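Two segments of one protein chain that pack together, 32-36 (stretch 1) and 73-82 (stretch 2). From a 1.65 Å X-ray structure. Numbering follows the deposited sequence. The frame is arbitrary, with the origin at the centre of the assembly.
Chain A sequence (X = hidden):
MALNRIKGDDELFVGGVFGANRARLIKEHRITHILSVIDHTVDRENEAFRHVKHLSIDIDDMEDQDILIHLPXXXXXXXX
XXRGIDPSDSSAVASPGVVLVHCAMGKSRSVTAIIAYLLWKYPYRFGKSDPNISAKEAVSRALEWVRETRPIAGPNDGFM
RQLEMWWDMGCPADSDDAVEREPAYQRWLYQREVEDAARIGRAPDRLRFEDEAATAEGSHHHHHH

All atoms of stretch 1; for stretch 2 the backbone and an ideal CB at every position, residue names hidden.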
ATOM      1  N   THR A  32      -8.498   8.337  -7.014  1.00 22.43           N
ATOM      2  CA  THR A  32      -9.907   8.004  -6.807  1.00 24.72           C
ATOM      3  C   THR A  32     -10.143   7.210  -5.534  1.00 25.72           C
ATOM      4  O   THR A  32     -11.292   7.129  -5.052  1.00 25.83           O
ATOM      5  CB  THR A  32     -10.425   7.172  -7.993  1.00 23.97           C
ATOM      6  OG1 THR A  32      -9.614   5.995  -8.146  1.00 25.44           O
ATOM      7  CG2 THR A  32     -10.383   7.953  -9.298  1.00 24.83           C
ATOM      8  N   HIS A  33      -9.101   6.604  -4.993  1.00 20.90           N
ATOM      9  CA  HIS A  33      -9.209   5.693  -3.857  1.00 21.17           C
ATOM     10  C   HIS A  33      -8.100   6.039  -2.900  1.00 22.36           C
ATOM     11  O   HIS A  33      -6.964   6.207  -3.334  1.00 23.26           O
ATOM     12  CB  HIS A  33      -9.058   4.203  -4.255  1.00 23.01           C
ATOM     13  CG  HIS A  33     -10.191   3.674  -5.069  1.00 24.63           C
ATOM     14  ND1 HIS A  33     -10.455   4.092  -6.354  1.00 24.75           N
ATOM     15  CD2 HIS A  33     -11.097   2.708  -4.790  1.00 27.76           C
ATOM     16  CE1 HIS A  33     -11.506   3.426  -6.824  1.00 25.91           C
ATOM     17  NE2 HIS A  33     -11.916   2.587  -5.884  1.00 29.90           N
ATOM     18  N   ILE A  34      -8.414   6.138  -1.610  1.00 23.89           N
ATOM     19  CA  ILE A  34      -7.398   6.394  -0.589  1.00 22.39           C
ATOM     20  C   ILE A  34      -7.490   5.295   0.467  1.00 22.26           C
ATOM     21  O   ILE A  34      -8.560   5.090   1.065  1.00 23.51           O
ATOM     22  CB  ILE A  34      -7.571   7.773   0.068  1.00 23.42           C
ATOM     23  CG1 ILE A  34      -7.358   8.893  -0.990  1.00 23.59           C
ATOM     24  CG2 ILE A  34      -6.608   7.937   1.277  1.00 23.25           C
ATOM     25  CD1 ILE A  34      -7.494  10.277  -0.426  1.00 24.42           C
ATOM     26  N   LEU A  35      -6.379   4.579   0.679  1.00 20.12           N
ATOM     27  CA  LEU A  35      -6.230   3.664   1.819  1.00 20.43           C
ATOM     28  C   LEU A  35      -5.362   4.360   2.855  1.00 22.46           C
ATOM     29  O   LEU A  35      -4.178   4.623   2.597  1.00 22.03           O
ATOM     30  CB  LEU A  35      -5.586   2.363   1.341  1.00 20.81           C
ATOM     31  CG  LEU A  35      -5.222   1.391   2.474  1.00 23.70           C
ATOM     32  CD1 LEU A  35      -6.480   0.967   3.255  1.00 24.55           C
ATOM     33  CD2 LEU A  35      -4.497   0.164   1.927  1.00 23.95           C
ATOM     34  N   SER A  36      -5.954   4.663   4.016  1.00 22.45           N
ATOM     35  CA  SER A  36      -5.229   5.225   5.152  1.00 24.46           C
ATOM     36  C   SER A  36      -4.804   4.075   6.054  1.00 20.74           C
ATOM     37  O   SER A  36      -5.635   3.470   6.747  1.00 23.70           O
ATOM     38  CB  SER A  36      -6.083   6.237   5.921  1.00 25.47           C
ATOM     39  OG  SER A  36      -6.639   7.226   5.047  1.00 25.50           O
ATOM     40  N   UNK A  73      -7.528  -7.620   3.591  1.00 24.95           N
ATOM     41  CA  UNK A  73      -8.418  -6.504   3.280  1.00 24.21           C
ATOM     42  C   UNK A  73      -7.693  -5.373   2.570  1.00 26.60           C
ATOM     43  O   UNK A  73      -8.243  -4.731   1.652  1.00 26.39           O
ATOM     44  CB  UNK A  73      -9.067  -5.976   4.561  1.00 24.21           C
ATOM     45  N   UNK A  74      -6.470  -5.085   3.018  1.00 22.62           N
ATOM     46  CA  UNK A  74      -5.622  -4.061   2.386  1.00 20.86           C
ATOM     47  C   UNK A  74      -5.369  -4.380   0.926  1.00 21.54           C
ATOM     48  O   UNK A  74      -5.557  -3.527   0.051  1.00 22.09           O
ATOM     49  CB  UNK A  74      -4.288  -3.935   3.125  1.00 20.86           C
ATOM     50  N   UNK A  75      -4.892  -5.591   0.655  1.00 20.52           N
ATOM     51  CA  UNK A  75      -4.587  -5.993  -0.722  1.00 20.05           C
ATOM     52  C   UNK A  75      -5.842  -5.987  -1.596  1.00 21.45           C
ATOM     53  O   UNK A  75      -5.799  -5.519  -2.752  1.00 23.44           O
ATOM     54  CB  UNK A  75      -3.947  -7.383  -0.739  1.00 20.05           C
ATOM     55  N   UNK A  76      -6.966  -6.504  -1.085  1.00 22.89           N
ATOM     56  CA  UNK A  76      -8.228  -6.462  -1.842  1.00 22.38           C
ATOM     57  C   UNK A  76      -8.657  -5.022  -2.144  1.00 23.22           C
ATOM     58  O   UNK A  76      -9.130  -4.730  -3.257  1.00 23.59           O
ATOM     59  CB  UNK A  76      -9.334  -7.179  -1.065  1.00 22.38           C
ATOM     60  N   UNK A  77      -8.460  -4.086  -1.198  1.00 21.33           N
ATOM     61  CA  UNK A  77      -8.822  -2.693  -1.452  1.00 22.39           C
ATOM     62  C   UNK A  77      -7.984  -2.096  -2.582  1.00 22.82           C
ATOM     63  O   UNK A  77      -8.515  -1.483  -3.520  1.00 24.17           O
ATOM     64  CB  UNK A  77      -8.652  -1.862  -0.179  1.00 22.39           C
ATOM     65  N   UNK A  78      -6.675  -2.304  -2.534  1.00 21.82           N
ATOM     66  CA  UNK A  78      -5.781  -1.766  -3.563  1.00 19.95           C
ATOM     67  C   UNK A  78      -6.089  -2.410  -4.916  1.00 22.17           C
ATOM     68  O   UNK A  78      -6.281  -1.716  -5.942  1.00 21.58           O
ATOM     69  CB  UNK A  78      -4.317  -1.998  -3.183  1.00 19.95           C
ATOM     70  N   UNK A  79      -6.178  -3.744  -4.947  1.00 20.79           N
ATOM     71  CA  UNK A  79      -6.436  -4.417  -6.214  1.00 22.82           C
ATOM     72  C   UNK A  79      -7.788  -4.013  -6.785  1.00 22.79           C
ATOM     73  O   UNK A  79      -7.906  -3.743  -7.982  1.00 23.55           O
ATOM     74  CB  UNK A  79      -6.374  -5.935  -6.033  1.00 22.82           C
ATOM     75  N   UNK A  80      -8.858  -4.027  -5.963  1.00 26.22           N
ATOM     76  CA  UNK A  80     -10.154  -3.699  -6.547  1.00 29.14           C
ATOM     77  C   UNK A  80     -10.228  -2.236  -6.963  1.00 27.80           C
ATOM     78  O   UNK A  80     -10.862  -1.910  -7.983  1.00 29.13           O
ATOM     79  CB  UNK A  80     -11.276  -4.017  -5.556  1.00 29.14           C
ATOM     80  N   UNK A  81      -9.576  -1.332  -6.226  1.00 26.05           N
ATOM     81  CA  UNK A  81      -9.544   0.054  -6.683  1.00 26.57           C
ATOM     82  C   UNK A  81      -8.806   0.226  -8.002  1.00 26.63           C
ATOM     83  O   UNK A  81      -9.300   0.918  -8.901  1.00 28.05           O
ATOM     84  CB  UNK A  81      -8.893   0.937  -5.616  1.00 26.57           C
ATOM     85  N   UNK A  82      -7.672  -0.463  -8.175  1.00 22.31           N
ATOM     86  CA  UNK A  82      -6.958  -0.383  -9.465  1.00 24.93           C
ATOM     87  C   UNK A  82      -7.755  -1.000 -10.615  1.00 27.97           C
ATOM     88  O   UNK A  82      -7.767  -0.458 -11.735  1.00 28.07           O
ATOM     89  CB  UNK A  82      -5.602  -1.083  -9.356  1.00 24.93           C
TER

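Stretch 2 is a single helical run whose axis is nearly antiparallel to strand 33-36, at 166° and 9.4 Å at closest approach. The alternation of the strand turns His33 and Leu35 toward the helix and Ile34 away, so what the helix meets is an imidazole beside an aliphatic side chain.

At position 73 the ideal CB has nothing of stretch 1 within 5.5 Å, and the strand sets no demand; the residue is Lys73.

Position 74 points sideways, yet its ideal CB lies 4.3 Å from Leu35 CD2. An aliphatic side chain of modest size would suit this flank. Ile74 is found, and Ile74 CG2 packs 3.7 Å from Leu35 CD2.

Positions 75 and 76 are beyond reach of the strand, which leaves their identity open. They are Val75, pointing away, and Arg76.

Position 77 points toward the strand, and its CA pairs with that of Leu35. The ideal CB of position 77 stands 5.0 Å from Leu35 CD1, leaving room for a large apolar group, whether aromatic or a long aliphatic chain. Phe77 fills it. With chi1 at -176° (t), the ring extends to the backbone of the strand: Phe77 CD2 lies 3.8 Å from Leu35 CB, Phe77 CZ 3.6 Å from Ile34 O and Phe77 CE2 4.0 Å from His33 CB. The edge of the His33 ring is directed toward the Phe77 face in an offset edge-to-face arrangement, with planes at 70° and centroids 6.0 Å apart.

Position 78 is sideways, and its ideal CB touches nothing, but a branched or longer apolar chain could reach Leu35. Ile78 does so, with Ile78 CG1 4.1 Å from Leu35 CD2.

Position 79 is out of reach and carries Asp79. Position 80 points sideways without contact, so a small polar residue is as acceptable as many others; Ser80, chi1 p, turns back to the helix, and Ser80 OG donates a hydrogen bond to Arg76 O (2.8 Å).

At position 81 the CA pairs with that of His33, and the ideal CB of position 81 would sit 2.9 Å from His33 CD2, a clash. With the imidazole placed as it is, only glycine fits. Gly81 CA lies over the ring face, 3.6 Å from His33 NE2, in a CH-pi contact 17° off the ring normal. His33 ND1 is hydrogen-bonded to Thr32 OG1 (2.7 Å).

Position 82 points away from the strand and could accept many side chains; it is Leu82.

Stretch 2 (73-82) KIVRFIDSGL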
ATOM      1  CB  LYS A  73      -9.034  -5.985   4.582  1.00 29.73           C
ATOM      2  CG  LYS A  73     -10.088  -4.935   4.370  1.00 35.48           C
ATOM      3  CD  LYS A  73     -10.767  -4.465   5.679  1.00 41.02           C
ATOM      4  CE  LYS A  73     -12.052  -3.647   5.370  1.00 44.21           C
ATOM      5  NZ  LYS A  73     -12.885  -3.305   6.569  1.00 47.71           N
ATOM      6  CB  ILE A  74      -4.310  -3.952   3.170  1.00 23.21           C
ATOM      7  CG1 ILE A  74      -4.616  -3.129   4.394  1.00 23.02           C
ATOM      8  CG2 ILE A  74      -3.193  -3.308   2.282  1.00 21.68           C
ATOM      9  CD1 ILE A  74      -3.435  -3.042   5.398  1.00 23.38           C
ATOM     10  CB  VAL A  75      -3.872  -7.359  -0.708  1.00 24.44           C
ATOM     11  CG1 VAL A  75      -3.716  -7.944  -2.091  1.00 28.10           C
ATOM     12  CG2 VAL A  75      -2.491  -7.223  -0.052  1.00 21.48           C
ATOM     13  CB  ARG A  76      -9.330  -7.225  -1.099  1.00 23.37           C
ATOM     14  CG  ARG A  76      -9.088  -8.742  -1.112  1.00 28.40           C
ATOM     15  CD  ARG A  76     -10.332  -9.502  -0.654  1.00 34.66           C
ATOM     16  NE  ARG A  76     -10.702  -9.086   0.691  1.00 39.62           N
ATOM     17  CZ  ARG A  76     -10.401  -9.770   1.798  1.00 43.42           C
ATOM     18  NH1 ARG A  76      -9.746 -10.936   1.727  1.00 45.78           N
ATOM     19  NH2 ARG A  76     -10.773  -9.283   2.981  1.00 40.88           N
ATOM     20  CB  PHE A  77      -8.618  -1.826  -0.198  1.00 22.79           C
ATOM     21  CG  PHE A  77      -9.056  -0.431  -0.390  1.00 24.60           C
ATOM     22  CD1 PHE A  77     -10.390  -0.080  -0.121  1.00 25.91           C
ATOM     23  CD2 PHE A  77      -8.125   0.556  -0.802  1.00 22.05           C
ATOM     24  CE1 PHE A  77     -10.825   1.251  -0.282  1.00 28.24           C
ATOM     25  CE2 PHE A  77      -8.543   1.906  -0.986  1.00 22.66           C
ATOM     26  CZ  PHE A  77      -9.914   2.237  -0.712  1.00 22.91           C
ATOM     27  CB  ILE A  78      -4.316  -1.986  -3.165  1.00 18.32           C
ATOM     28  CG1 ILE A  78      -3.986  -1.212  -1.857  1.00 18.85           C
ATOM     29  CG2 ILE A  78      -3.377  -1.563  -4.319  1.00 21.09           C
ATOM     30  CD1 ILE A  78      -2.662  -1.586  -1.285  1.00 20.77           C
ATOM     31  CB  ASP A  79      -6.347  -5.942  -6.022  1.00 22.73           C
ATOM     32  CG  ASP A  79      -6.540  -6.702  -7.312  1.00 25.07           C
ATOM     33  OD1 ASP A  79      -5.636  -6.565  -8.146  1.00 25.35           O
ATOM     34  OD2 ASP A  79      -7.543  -7.476  -7.413  1.00 27.94           O
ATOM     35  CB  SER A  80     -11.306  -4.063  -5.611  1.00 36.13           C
ATOM     36  OG  SER A  80     -11.236  -3.329  -4.427  1.00 40.09           O
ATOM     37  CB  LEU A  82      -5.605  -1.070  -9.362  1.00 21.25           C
ATOM     38  CG  LEU A  82      -4.629  -0.358  -8.399  1.00 21.47           C
ATOM     39  CD1 LEU A  82      -3.399  -1.223  -8.146  1.00 21.36           C
ATOM     40  CD2 LEU A  82      -4.231   1.104  -8.981  1.00 24.01           C
TER
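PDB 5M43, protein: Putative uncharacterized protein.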